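PDB 3M5K: putative NADH dehydrogenase/NAD(P)H nitroreductase from Parabacteroides distasonis, which binds flavin mononucleotide and probably acts as a flavin-dependent oxidoreductase of the nitroreductase family. Local coordinates for residues A[18-26]-A[72-80]; A[113-122]-A[142-152]. All blocks are in the same frame, centred on the assembly; numbering follows the deposited sequence. Where two conformers were deposited one is given.

Interaction 1 (A[18-26]-A[72-80]); sequences VRKYKDRPV and RMLKETRQA. With FMN (flavin mononucleotide), chain C.
Asp23 and Arg78 meet at one end of this contact, where the Arg78 guanidinium takes both the backbone oxygen and the carboxylate of Asp23. Arg78 runs extended from CG to NE, and its NE donates to Asp23 O at 2.9 Å, close to the guanidinium plane. Its NH2 makes the salt bridge, 3.1 Å from Asp23 OD1, but the two flat groups stand 84° apart and both NH2 bonds to the carboxylate oxygens are weak. Pro25 lies alongside, pointing the same way, its CD against the aliphatic CD of Arg78. Next, the amide oxygen of Gln79 accepts a straight bond from the backbone of Val26 (N to OE1, 3.0 Å), with the donor above the carbonyl plane; the bend at chi2 (-81°) brings that amide round to the 18-26 loop, where its NE2 packs against Val26 CG2. NE2 is held by Val149 O and by a water that also bonds Arg24 O and Arg78 N. In the middle, the Tyr21 ring presents its edge to Glu76 O, and Thr77 CB touches it obliquely. Tyr21 OH donates to Val18 O at 2.7 Å, which ties the ring's hydroxyl end back to its own loop, with Met73 CG 3.8 Å from that OH. Met73, a selenomethionine, bends at chi2 and chi3 in one of its two conformers, which brings CE beside Arg19 CD and the flavin. From there the extended chain of Arg19 carries its guanidinium edge-on to the flavin, with FMN N1 in its plane; NE donates to FMN O2 (2.8 Å) and NH2 to N1. The contact thus grades from a solvent-facing ion pair to the pyrimidine end of the flavin, where a positive guanidinium at N1 and O2 would probably favour negative charge on the reduced cofactor.

Interaction 2 (A[113-122]-A[142-152]); sequences GLGAVWTAVY and MPLNVIPVGYP. With FMN (flavin mononucleotide), chain C.
Gly115 and Gly150 pair through two backbone bonds as an antiparallel hydrogen-bonded pair, and so do Thr119 and Val146. Between them the one bond is a weak Val117 N to Pro148 O, and Pro148, lacking an N-H, can give none back. Val146 O has a second donor, Thr119 OG1 at 2.7 Å, which reaches it from the face opposite Thr119 N. Apolar contacts flank the backbone: Leu114 CD2 lies over the centre of the Tyr151 ring in a CH-pi contact (3.7 Å to the centroid), and Val121 CG2 meets Val146 CG2. Trp118 CG lies anti to the backbone N (chi1 176°), which sets the indole between FMN C8M on one face and Asn145 ND2 on the other, 3.5 Å from Trp118 CE2; ND2 is hydrogen-bonded to Ser102 OG. Replacing this indole with alanine would probably leave the dimethylbenzene end of the flavin without its flat neighbour and Asn145 with one side uncovered. A water joins Trp118 NE1 to Leu144 O, and Ala120 N donates to FMN O4. Strand 141-150 lies between 115-120 and 79-86, with helix 94-111 against Trp118 and Leu144, helix 125-135 against Val121 and Pro143, and helix 28-39 against Leu114 and Val149.

The two centres lie about 10 Å apart, and interaction 1 closes along the chain before interaction 2 opens. Both reach the antiparallel sheet, in which strand 79-86 borders strand 141-150, the partner of strand 115-120 at one edge within this chain. They touch directly: Thr77 OG1 probably bonds Val149 O, Lys22 N probably bonds Tyr151 O, and Arg24, in one conformer, makes a cation-pi contact with the Tyr151 ring. Both contact the same FMN, interaction 1 at its pyrimidine end and interaction 2 along the isoalloxazine. The loop after helix 7-14 and the edge of the sheet therefore build one flavin site, to which Ser43 N of the second subunit adds a hydrogen bond.

Interaction 1 (A[18-26]-A[72-80])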
loop_
_atom_site.group_PDB
_atom_site.type_symbol
_atom_site.label_atom_id
_atom_site.label_comp_id
_atom_site.label_asym_id
_atom_site.label_seq_id
_atom_site.Cartn_x
_atom_site.Cartn_y
_atom_site.Cartn_z
ATOM N N VAL A 18 2.103 -15.867 -2.422
ATOM C CA VAL A 18 2.571 -17.088 -3.065
ATOM C C VAL A 18 4.014 -17.289 -2.648
ATOM O O VAL A 18 4.868 -16.391 -2.818
ATOM C CB VAL A 18 2.402 -17.028 -4.607
ATOM C CG1 VAL A 18 3.007 -18.298 -5.286
ATOM C CG2 VAL A 18 0.939 -16.806 -4.975
ATOM N N ARG A 19 4.285 -18.459 -2.073
ATOM C CA ARG A 19 5.596 -18.797 -1.500
ATOM C C ARG A 19 6.311 -19.992 -2.181
ATOM O O ARG A 19 7.396 -20.385 -1.733
ATOM C CB ARG A 19 5.428 -19.064 -0.019
ATOM C CG ARG A 19 4.836 -17.850 0.765
ATOM C CD ARG A 19 4.838 -18.083 2.266
ATOM N NE ARG A 19 4.360 -16.933 3.022
ATOM C CZ ARG A 19 3.074 -16.653 3.222
ATOM N NH1 ARG A 19 2.114 -17.420 2.705
ATOM N NH2 ARG A 19 2.733 -15.578 3.908
ATOM N N LYS A 20 5.707 -20.537 -3.241
ATOM C CA LYS A 20 6.290 -21.675 -4.017
ATOM C C LYS A 20 6.173 -21.383 -5.492
ATOM O O LYS A 20 5.111 -21.007 -5.967
ATOM C CB LYS A 20 5.572 -22.994 -3.710
ATOM C CG LYS A 20 5.646 -23.456 -2.252
ATOM C CD LYS A 20 4.674 -24.648 -1.971
ATOM N N TYR A 21 7.279 -21.536 -6.219
ATOM C CA TYR A 21 7.375 -21.089 -7.606
ATOM C C TYR A 21 7.864 -22.221 -8.536
ATOM O O TYR A 21 8.561 -23.152 -8.098
ATOM C CB TYR A 21 8.324 -19.880 -7.710
ATOM C CG TYR A 21 8.109 -18.908 -6.564
ATOM C CD1 TYR A 21 6.967 -18.085 -6.515
ATOM C CD2 TYR A 21 9.007 -18.848 -5.505
ATOM C CE1 TYR A 21 6.754 -17.213 -5.429
ATOM C CE2 TYR A 21 8.804 -18.000 -4.415
ATOM C CZ TYR A 21 7.669 -17.174 -4.383
ATOM O OH TYR A 21 7.497 -16.369 -3.266
ATOM N N LYS A 22 7.492 -22.118 -9.808
ATOM C CA LYS A 22 8.105 -22.926 -10.854
ATOM C C LYS A 22 9.553 -22.532 -10.995
ATOM O O LYS A 22 9.961 -21.445 -10.607
ATOM C CB LYS A 22 7.386 -22.708 -12.176
ATOM C CG LYS A 22 5.984 -23.210 -12.129
ATOM C CD LYS A 22 5.330 -23.114 -13.470
ATOM C CE LYS A 22 3.886 -23.618 -13.415
ATOM N NZ LYS A 22 3.765 -24.950 -12.729
ATOM N N ASP A 23 10.348 -23.409 -11.581
ATOM C CA ASP A 23 11.763 -23.145 -11.664
ATOM C C ASP A 23 12.116 -21.988 -12.577
ATOM O O ASP A 23 13.138 -21.321 -12.352
ATOM C CB ASP A 23 12.542 -24.405 -12.085
ATOM C CG ASP A 23 14.020 -24.122 -12.323
ATOM O OD1 ASP A 23 14.781 -23.982 -11.346
ATOM O OD2 ASP A 23 14.414 -24.024 -13.505
ATOM N N ARG A 24 11.285 -21.726 -13.583
ATOM C CA ARG A 24 11.659 -20.790 -14.638
ATOM C C ARG A 24 11.745 -19.329 -14.185
ATOM O O ARG A 24 10.942 -18.888 -13.367
ATOM C CB ARG A 24 10.712 -20.908 -15.837
ATOM C CG ARG A 24 9.251 -20.524 -15.612
ATOM C CD ARG A 24 8.569 -20.319 -16.973
ATOM N NE ARG A 24 7.126 -20.081 -16.889
ATOM C CZ ARG A 24 6.212 -21.014 -16.632
ATOM N NH1 ARG A 24 6.569 -22.273 -16.405
ATOM N NH2 ARG A 24 4.927 -20.679 -16.582
ATOM N N PRO A 25 12.722 -18.574 -14.724
ATOM C CA PRO A 25 12.827 -17.148 -14.380
ATOM C C PRO A 25 11.675 -16.318 -14.943
ATOM O O PRO A 25 10.988 -16.725 -15.889
ATOM C CB PRO A 25 14.152 -16.709 -15.018
ATOM C CG PRO A 25 14.390 -17.673 -16.121
ATOM C CD PRO A 25 13.776 -18.989 -15.676
ATOM N N VAL A 26 11.457 -15.166 -14.327
ATOM C CA VAL A 26 10.454 -14.232 -14.789
ATOM C C VAL A 26 11.127 -13.330 -15.811
ATOM O O VAL A 26 12.241 -12.858 -15.593
ATOM C CB VAL A 26 9.832 -13.435 -13.599
ATOM C CG1 VAL A 26 8.901 -12.320 -14.111
ATOM C CG2 VAL A 26 9.111 -14.416 -12.624
ATOM N N ARG A 72 12.499 -18.000 3.893
ATOM C CA ARG A 72 13.340 -19.125 3.451
ATOM C C ARG A 72 13.119 -19.469 1.973
ATOM O O ARG A 72 13.991 -20.081 1.337
ATOM C CB ARG A 72 13.110 -20.386 4.317
ATOM C CG ARG A 72 13.311 -20.226 5.794
ATOM C CD ARG A 72 14.724 -19.899 6.190
ATOM N NE ARG A 72 14.873 -20.077 7.634
ATOM C CZ ARG A 72 15.779 -19.472 8.406
ATOM N NH1 ARG A 72 16.643 -18.601 7.911
ATOM N NH2 ARG A 72 15.797 -19.722 9.714
HETATM N N MSE A 73 11.966 -19.059 1.442
HETATM C CA MSE A 73 11.605 -19.271 0.032
HETATM C C MSE A 73 12.523 -18.556 -0.965
HETATM O O MSE A 73 12.527 -18.884 -2.160
HETATM C CB MSE A 73 10.130 -18.899 -0.217
HETATM C CG MSE A 73 9.831 -17.417 -0.475
HETATM SE SE MSE A 73 10.081 -16.372 1.127
HETATM C CE MSE A 73 8.433 -16.888 2.029
ATOM N N LEU A 74 13.317 -17.603 -0.481
ATOM C CA LEU A 74 14.329 -16.939 -1.316
ATOM C C LEU A 74 15.293 -17.962 -1.959
ATOM O O LEU A 74 15.846 -17.718 -3.021
ATOM C CB LEU A 74 15.128 -15.900 -0.522
ATOM C CG LEU A 74 14.367 -14.601 -0.252
ATOM C CD1 LEU A 74 15.103 -13.743 0.788
ATOM C CD2 LEU A 74 14.139 -13.838 -1.558
ATOM N N LYS A 75 15.488 -19.098 -1.288
ATOM C CA LYS A 75 16.335 -20.180 -1.832
ATOM C C LYS A 75 15.710 -20.843 -3.047
ATOM O O LYS A 75 16.423 -21.463 -3.845
ATOM C CB LYS A 75 16.600 -21.236 -0.758
ATOM C CG LYS A 75 18.060 -21.520 -0.606
ATOM C CD LYS A 75 18.378 -22.307 0.644
ATOM C CE LYS A 75 19.704 -21.839 1.249
ATOM N NZ LYS A 75 20.011 -22.664 2.447
ATOM N N GLU A 76 14.388 -20.701 -3.182
ATOM C CA GLU A 76 13.601 -21.367 -4.205
ATOM C C GLU A 76 13.055 -20.442 -5.293
ATOM O O GLU A 76 12.118 -20.805 -5.993
ATOM C CB GLU A 76 12.429 -22.117 -3.552
ATOM C CG GLU A 76 12.830 -22.987 -2.351
ATOM C CD GLU A 76 13.916 -24.015 -2.685
ATOM O OE1 GLU A 76 14.038 -24.422 -3.872
ATOM O OE2 GLU A 76 14.659 -24.421 -1.750
ATOM N N THR A 77 13.647 -19.258 -5.447
ATOM C CA THR A 77 13.309 -18.395 -6.564
ATOM C C THR A 77 14.560 -17.893 -7.237
ATOM O O THR A 77 15.620 -17.894 -6.630
ATOM C CB THR A 77 12.446 -17.175 -6.097
ATOM O OG1 THR A 77 12.133 -16.358 -7.234
ATOM C CG2 THR A 77 13.167 -16.349 -5.001
ATOM N N ARG A 78 14.426 -17.456 -8.488
ATOM C CA ARG A 78 15.542 -16.895 -9.222
ATOM C C ARG A 78 15.558 -15.379 -9.126
ATOM O O ARG A 78 16.511 -14.745 -9.562
ATOM C CB ARG A 78 15.488 -17.328 -10.693
ATOM C CG ARG A 78 15.664 -18.832 -10.903
ATOM C CD ARG A 78 15.650 -19.187 -12.366
ATOM N NE ARG A 78 15.908 -20.619 -12.567
ATOM C CZ ARG A 78 17.111 -21.198 -12.493
ATOM N NH1 ARG A 78 18.217 -20.490 -12.254
ATOM N NH2 ARG A 78 17.220 -22.510 -12.684
ATOM N N GLN A 79 14.497 -14.786 -8.575
ATOM C CA GLN A 79 14.423 -13.333 -8.506
ATOM C C GLN A 79 13.550 -12.835 -7.349
ATOM O O GLN A 79 12.518 -13.433 -6.994
ATOM C CB GLN A 79 13.931 -12.715 -9.837
ATOM C CG GLN A 79 12.535 -13.186 -10.280
ATOM C CD GLN A 79 12.564 -14.530 -10.972
ATOM O OE1 GLN A 79 13.272 -14.680 -11.966
ATOM N NE2 GLN A 79 11.801 -15.504 -10.472
ATOM N N ALA A 80 13.998 -11.727 -6.776
ATOM C CA ALA A 80 13.259 -11.017 -5.739
ATOM C C ALA A 80 13.474 -9.528 -5.935
ATOM O O ALA A 80 14.511 -9.091 -6.439
ATOM C CB ALA A 80 13.733 -11.445 -4.349
HETATM N N1 FMN C . 4.928 -13.454 4.762
HETATM C C2 FMN C . 6.051 -14.241 4.977
HETATM O O2 FMN C . 6.120 -15.398 4.543
HETATM N N3 FMN C . 7.122 -13.734 5.678
HETATM C C4 FMN C . 7.129 -12.470 6.227
HETATM O O4 FMN C . 8.129 -12.107 6.825
HETATM C C4A FMN C . 5.997 -11.658 6.038
HETATM N N5 FMN C . 5.928 -10.376 6.596
HETATM C C5A FMN C . 4.882 -9.544 6.207
HETATM C C6 FMN C . 4.925 -8.209 6.599
HETATM C C7 FMN C . 3.941 -7.296 6.208
HETATM C C7M FMN C . 4.150 -5.859 6.708
HETATM C C8 FMN C . 2.857 -7.739 5.371
HETATM C C8M FMN C . 1.736 -6.848 4.868
HETATM C C9 FMN C . 2.813 -9.070 4.993
HETATM C C9A FMN C . 3.825 -10.010 5.400
HETATM N N10 FMN C . 3.785 -11.389 5.046
HETATM C C10 FMN C . 4.901 -12.175 5.291
HETATM C "C1'" FMN C . 2.655 -12.014 4.269
HETATM C "C2'" FMN C . 1.481 -12.284 5.222
HETATM O "O2'" FMN C . 1.694 -13.483 5.957
HETATM C "C3'" FMN C . 0.157 -12.376 4.444
HETATM O "O3'" FMN C . -0.127 -11.165 3.761
HETATM C "C4'" FMN C . -1.014 -12.809 5.318
HETATM O "O4'" FMN C . -0.827 -14.139 5.829
HETATM C "C5'" FMN C . -2.321 -12.709 4.532
HETATM O "O5'" FMN C . -2.316 -13.601 3.430
HETATM P P FMN C . -2.500 -13.126 1.900
HETATM O O1P FMN C . -3.859 -12.443 1.808
HETATM O O2P FMN C . -1.347 -12.215 1.466
HETATM O O3P FMN C . -2.437 -14.372 1.063
HETATM O O HOH W 1 9.653 -22.598 -5.050
HETATM O O HOH W 2 12.408 -18.476 -10.707
#

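Interaction 2 (A[113-122]-A[142-152])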
loop_
_atom_site.group_PDB
_atom_site.type_symbol
_atom_site.label_atom_id
_atom_site.label_comp_id
_atom_site.label_asym_id
_atom_site.label_seq_id
_atom_site.Cartn_x
_atom_site.Cartn_y
_atom_site.Cartn_z
ATOM N N GLY A 113 -0.188 -13.019 -13.893
ATOM C CA GLY A 113 -0.076 -14.453 -13.626
ATOM C C GLY A 113 1.128 -14.847 -12.801
ATOM O O GLY A 113 1.503 -16.011 -12.795
ATOM N N LEU A 114 1.741 -13.885 -12.106
ATOM C CA LEU A 114 2.849 -14.177 -11.238
ATOM C C LEU A 114 2.392 -14.363 -9.793
ATOM O O LEU A 114 1.272 -13.998 -9.411
ATOM C CB LEU A 114 3.899 -13.065 -11.326
ATOM C CG LEU A 114 4.549 -12.792 -12.690
ATOM C CD1 LEU A 114 5.404 -11.549 -12.611
ATOM C CD2 LEU A 114 5.373 -13.997 -13.153
ATOM N N GLY A 115 3.277 -14.960 -9.007
ATOM C CA GLY A 115 3.104 -15.095 -7.581
ATOM C C GLY A 115 4.191 -14.275 -6.909
ATOM O O GLY A 115 5.293 -14.154 -7.431
ATOM N N ALA A 116 3.830 -13.706 -5.757
ATOM C CA ALA A 116 4.713 -12.901 -4.936
ATOM C C ALA A 116 4.237 -12.904 -3.487
ATOM O O ALA A 116 3.047 -13.230 -3.172
ATOM C CB ALA A 116 4.791 -11.419 -5.517
ATOM N N VAL A 117 5.158 -12.547 -2.596
ATOM C CA VAL A 117 4.868 -12.434 -1.181
ATOM C C VAL A 117 5.707 -11.325 -0.588
ATOM O O VAL A 117 6.900 -11.198 -0.878
ATOM C CB VAL A 117 5.117 -13.754 -0.381
ATOM C CG1 VAL A 117 6.594 -14.235 -0.542
ATOM C CG2 VAL A 117 4.685 -13.577 1.124
ATOM N N TRP A 118 5.053 -10.489 0.209
ATOM C CA TRP A 118 5.720 -9.433 0.970
ATOM C C TRP A 118 6.347 -10.070 2.221
ATOM O O TRP A 118 5.622 -10.586 3.073
ATOM C CB TRP A 118 4.668 -8.403 1.348
ATOM C CG TRP A 118 5.080 -7.249 2.212
ATOM C CD1 TRP A 118 6.011 -7.228 3.236
ATOM C CD2 TRP A 118 4.474 -5.956 2.194
ATOM N NE1 TRP A 118 6.035 -5.984 3.810
ATOM C CE2 TRP A 118 5.099 -5.186 3.187
ATOM C CE3 TRP A 118 3.452 -5.379 1.415
ATOM C CZ2 TRP A 118 4.742 -3.842 3.431
ATOM C CZ3 TRP A 118 3.092 -4.037 1.670
ATOM C CH2 TRP A 118 3.735 -3.308 2.668
ATOM N N THR A 119 7.673 -10.065 2.312
ATOM C CA THR A 119 8.364 -10.532 3.527
ATOM C C THR A 119 9.004 -9.337 4.204
ATOM O O THR A 119 9.717 -8.556 3.571
ATOM C CB THR A 119 9.368 -11.701 3.294
ATOM O OG1 THR A 119 10.578 -11.242 2.673
ATOM C CG2 THR A 119 8.688 -12.822 2.423
ATOM N N ALA A 120 8.748 -9.205 5.493
ATOM C CA ALA A 120 9.147 -8.001 6.216
ATOM C C ALA A 120 10.649 -7.913 6.416
ATOM O O ALA A 120 11.305 -8.930 6.652
ATOM C CB ALA A 120 8.446 -7.930 7.581
ATOM N N VAL A 121 11.188 -6.694 6.341
ATOM C CA VAL A 121 12.545 -6.413 6.794
ATOM C C VAL A 121 12.460 -5.404 7.952
ATOM O O VAL A 121 12.439 -5.782 9.128
ATOM C CB VAL A 121 13.462 -6.004 5.608
ATOM C CG1 VAL A 121 14.861 -5.695 6.089
ATOM C CG2 VAL A 121 13.472 -7.110 4.536
ATOM N N TYR A 122 12.286 -4.127 7.625
ATOM C CA TYR A 122 11.834 -3.142 8.576
ATOM C C TYR A 122 10.512 -3.632 9.213
ATOM O O TYR A 122 9.662 -4.212 8.505
ATOM C CB TYR A 122 11.608 -1.786 7.846
ATOM C CG TYR A 122 10.998 -0.687 8.699
ATOM C CD1 TYR A 122 11.804 0.250 9.341
ATOM C CD2 TYR A 122 9.612 -0.545 8.810
ATOM C CE1 TYR A 122 11.249 1.295 10.094
ATOM C CE2 TYR A 122 9.064 0.467 9.536
ATOM C CZ TYR A 122 9.873 1.387 10.187
ATOM O OH TYR A 122 9.295 2.392 10.936
HETATM N N MSE A 142 16.659 2.525 3.688
HETATM C CA MSE A 142 16.069 1.511 4.586
HETATM C C MSE A 142 15.294 0.470 3.797
HETATM O O MSE A 142 14.335 0.798 3.101
HETATM C CB MSE A 142 15.117 2.175 5.580
HETATM C CG MSE A 142 14.406 1.210 6.524
HETATM SE SE MSE A 142 15.632 0.125 7.584
HETATM C CE MSE A 142 16.687 1.656 8.261
ATOM N N PRO A 143 15.684 -0.808 3.917
ATOM C CA PRO A 143 14.863 -1.834 3.275
ATOM C C PRO A 143 13.540 -2.133 4.006
ATOM O O PRO A 143 13.535 -2.434 5.213
ATOM C CB PRO A 143 15.774 -3.066 3.273
ATOM C CG PRO A 143 16.655 -2.858 4.521
ATOM C CD PRO A 143 16.894 -1.387 4.582
ATOM N N LEU A 144 12.425 -2.006 3.264
ATOM C CA LEU A 144 11.104 -2.240 3.836
ATOM C C LEU A 144 10.817 -3.747 3.860
ATOM O O LEU A 144 10.288 -4.279 4.830
ATOM C CB LEU A 144 9.990 -1.544 3.034
ATOM C CG LEU A 144 8.564 -1.767 3.601
ATOM C CD1 LEU A 144 8.448 -1.281 5.089
ATOM C CD2 LEU A 144 7.552 -1.025 2.670
ATOM N N ASN A 145 11.128 -4.397 2.754
ATOM C CA ASN A 145 10.719 -5.797 2.531
ATOM C C ASN A 145 11.603 -6.495 1.513
ATOM O O ASN A 145 12.380 -5.856 0.829
ATOM C CB ASN A 145 9.227 -5.869 2.126
ATOM C CG ASN A 145 8.881 -4.986 0.933
ATOM O OD1 ASN A 145 9.697 -4.786 0.027
ATOM N ND2 ASN A 145 7.668 -4.423 0.941
ATOM N N VAL A 146 11.482 -7.822 1.440
ATOM C CA VAL A 146 11.941 -8.579 0.295
ATOM C C VAL A 146 10.735 -9.245 -0.322
ATOM O O VAL A 146 9.942 -9.908 0.369
ATOM C CB VAL A 146 13.040 -9.663 0.663
ATOM C CG1 VAL A 146 13.541 -10.361 -0.642
ATOM C CG2 VAL A 146 14.185 -9.033 1.504
ATOM N N ILE A 147 10.589 -9.094 -1.624
ATOM C CA ILE A 147 9.431 -9.655 -2.339
ATOM C C ILE A 147 9.938 -10.671 -3.379
ATOM O O ILE A 147 10.305 -10.304 -4.483
ATOM C CB ILE A 147 8.546 -8.553 -3.045
ATOM C CG1 ILE A 147 8.125 -7.461 -2.018
ATOM C CG2 ILE A 147 7.337 -9.188 -3.740
ATOM C CD1 ILE A 147 7.295 -6.319 -2.588
ATOM N N PRO A 148 9.961 -11.954 -2.991
ATOM C CA PRO A 148 10.239 -12.965 -4.005
ATOM C C PRO A 148 9.105 -12.973 -5.020
ATOM O O PRO A 148 7.938 -12.733 -4.671
ATOM C CB PRO A 148 10.294 -14.277 -3.229
ATOM C CG PRO A 148 10.228 -13.924 -1.776
ATOM C CD PRO A 148 9.711 -12.523 -1.661
ATOM N N VAL A 149 9.453 -13.220 -6.265
ATOM C CA VAL A 149 8.465 -13.358 -7.316
ATOM C C VAL A 149 8.792 -14.615 -8.116
ATOM O O VAL A 149 9.924 -15.116 -8.107
ATOM C CB VAL A 149 8.389 -12.127 -8.258
ATOM C CG1 VAL A 149 7.807 -10.913 -7.541
ATOM C CG2 VAL A 149 9.758 -11.795 -8.832
ATOM N N GLY A 150 7.760 -15.141 -8.753
ATOM C CA GLY A 150 7.884 -16.286 -9.659
ATOM C C GLY A 150 6.534 -16.731 -10.201
ATOM O O GLY A 150 5.489 -16.238 -9.783
ATOM N N TYR A 151 6.564 -17.661 -11.157
ATOM C CA TYR A 151 5.357 -18.306 -11.642
ATOM C C TYR A 151 4.891 -19.283 -10.576
ATOM O O TYR A 151 5.688 -20.035 -10.034
ATOM C CB TYR A 151 5.602 -18.994 -13.002
ATOM C CG TYR A 151 5.707 -18.015 -14.112
ATOM C CD1 TYR A 151 4.563 -17.452 -14.659
ATOM C CD2 TYR A 151 6.931 -17.584 -14.576
ATOM C CE1 TYR A 151 4.630 -16.507 -15.686
ATOM C CE2 TYR A 151 7.018 -16.644 -15.603
ATOM C CZ TYR A 151 5.851 -16.108 -16.152
ATOM O OH TYR A 151 5.914 -15.173 -17.166
ATOM N N PRO A 152 3.615 -19.217 -10.200
ATOM C CA PRO A 152 3.144 -20.086 -9.128
ATOM C C PRO A 152 3.262 -21.573 -9.491
ATOM O O PRO A 152 2.950 -21.950 -10.634
ATOM C CB PRO A 152 1.678 -19.706 -8.969
ATOM C CG PRO A 152 1.516 -18.426 -9.652
ATOM C CD PRO A 152 2.562 -18.307 -10.689
HETATM N N1 FMN C . 4.928 -13.454 4.762
HETATM C C2 FMN C . 6.051 -14.241 4.977
HETATM O O2 FMN C . 6.120 -15.398 4.543
HETATM N N3 FMN C . 7.122 -13.734 5.678
HETATM C C4 FMN C . 7.129 -12.470 6.227
HETATM O O4 FMN C . 8.129 -12.107 6.825
HETATM C C4A FMN C . 5.997 -11.658 6.038
HETATM N N5 FMN C . 5.928 -10.376 6.596
HETATM C C5A FMN C . 4.882 -9.544 6.207
HETATM C C6 FMN C . 4.925 -8.209 6.599
HETATM C C7 FMN C . 3.941 -7.296 6.208
HETATM C C7M FMN C . 4.150 -5.859 6.708
HETATM C C8 FMN C . 2.857 -7.739 5.371
HETATM C C8M FMN C . 1.736 -6.848 4.868
HETATM C C9 FMN C . 2.813 -9.070 4.993
HETATM C C9A FMN C . 3.825 -10.010 5.400
HETATM N N10 FMN C . 3.785 -11.389 5.046
HETATM C C10 FMN C . 4.901 -12.175 5.291
HETATM C "C1'" FMN C . 2.655 -12.014 4.269
HETATM C "C2'" FMN C . 1.481 -12.284 5.222
HETATM O "O2'" FMN C . 1.694 -13.483 5.957
HETATM C "C3'" FMN C . 0.157 -12.376 4.444
HETATM O "O3'" FMN C . -0.127 -11.165 3.761
HETATM C "C4'" FMN C . -1.014 -12.809 5.318
HETATM O "O4'" FMN C . -0.827 -14.139 5.829
HETATM C "C5'" FMN C . -2.321 -12.709 4.532
HETATM O "O5'" FMN C . -2.316 -13.601 3.430
HETATM P P FMN C . -2.500 -13.126 1.900
HETATM O O1P FMN C . -3.859 -12.443 1.808
HETATM O O2P FMN C . -1.347 -12.215 1.466
HETATM O O3P FMN C . -2.437 -14.372 1.063
HETATM O O HOH W 3 7.702 -4.704 5.863
#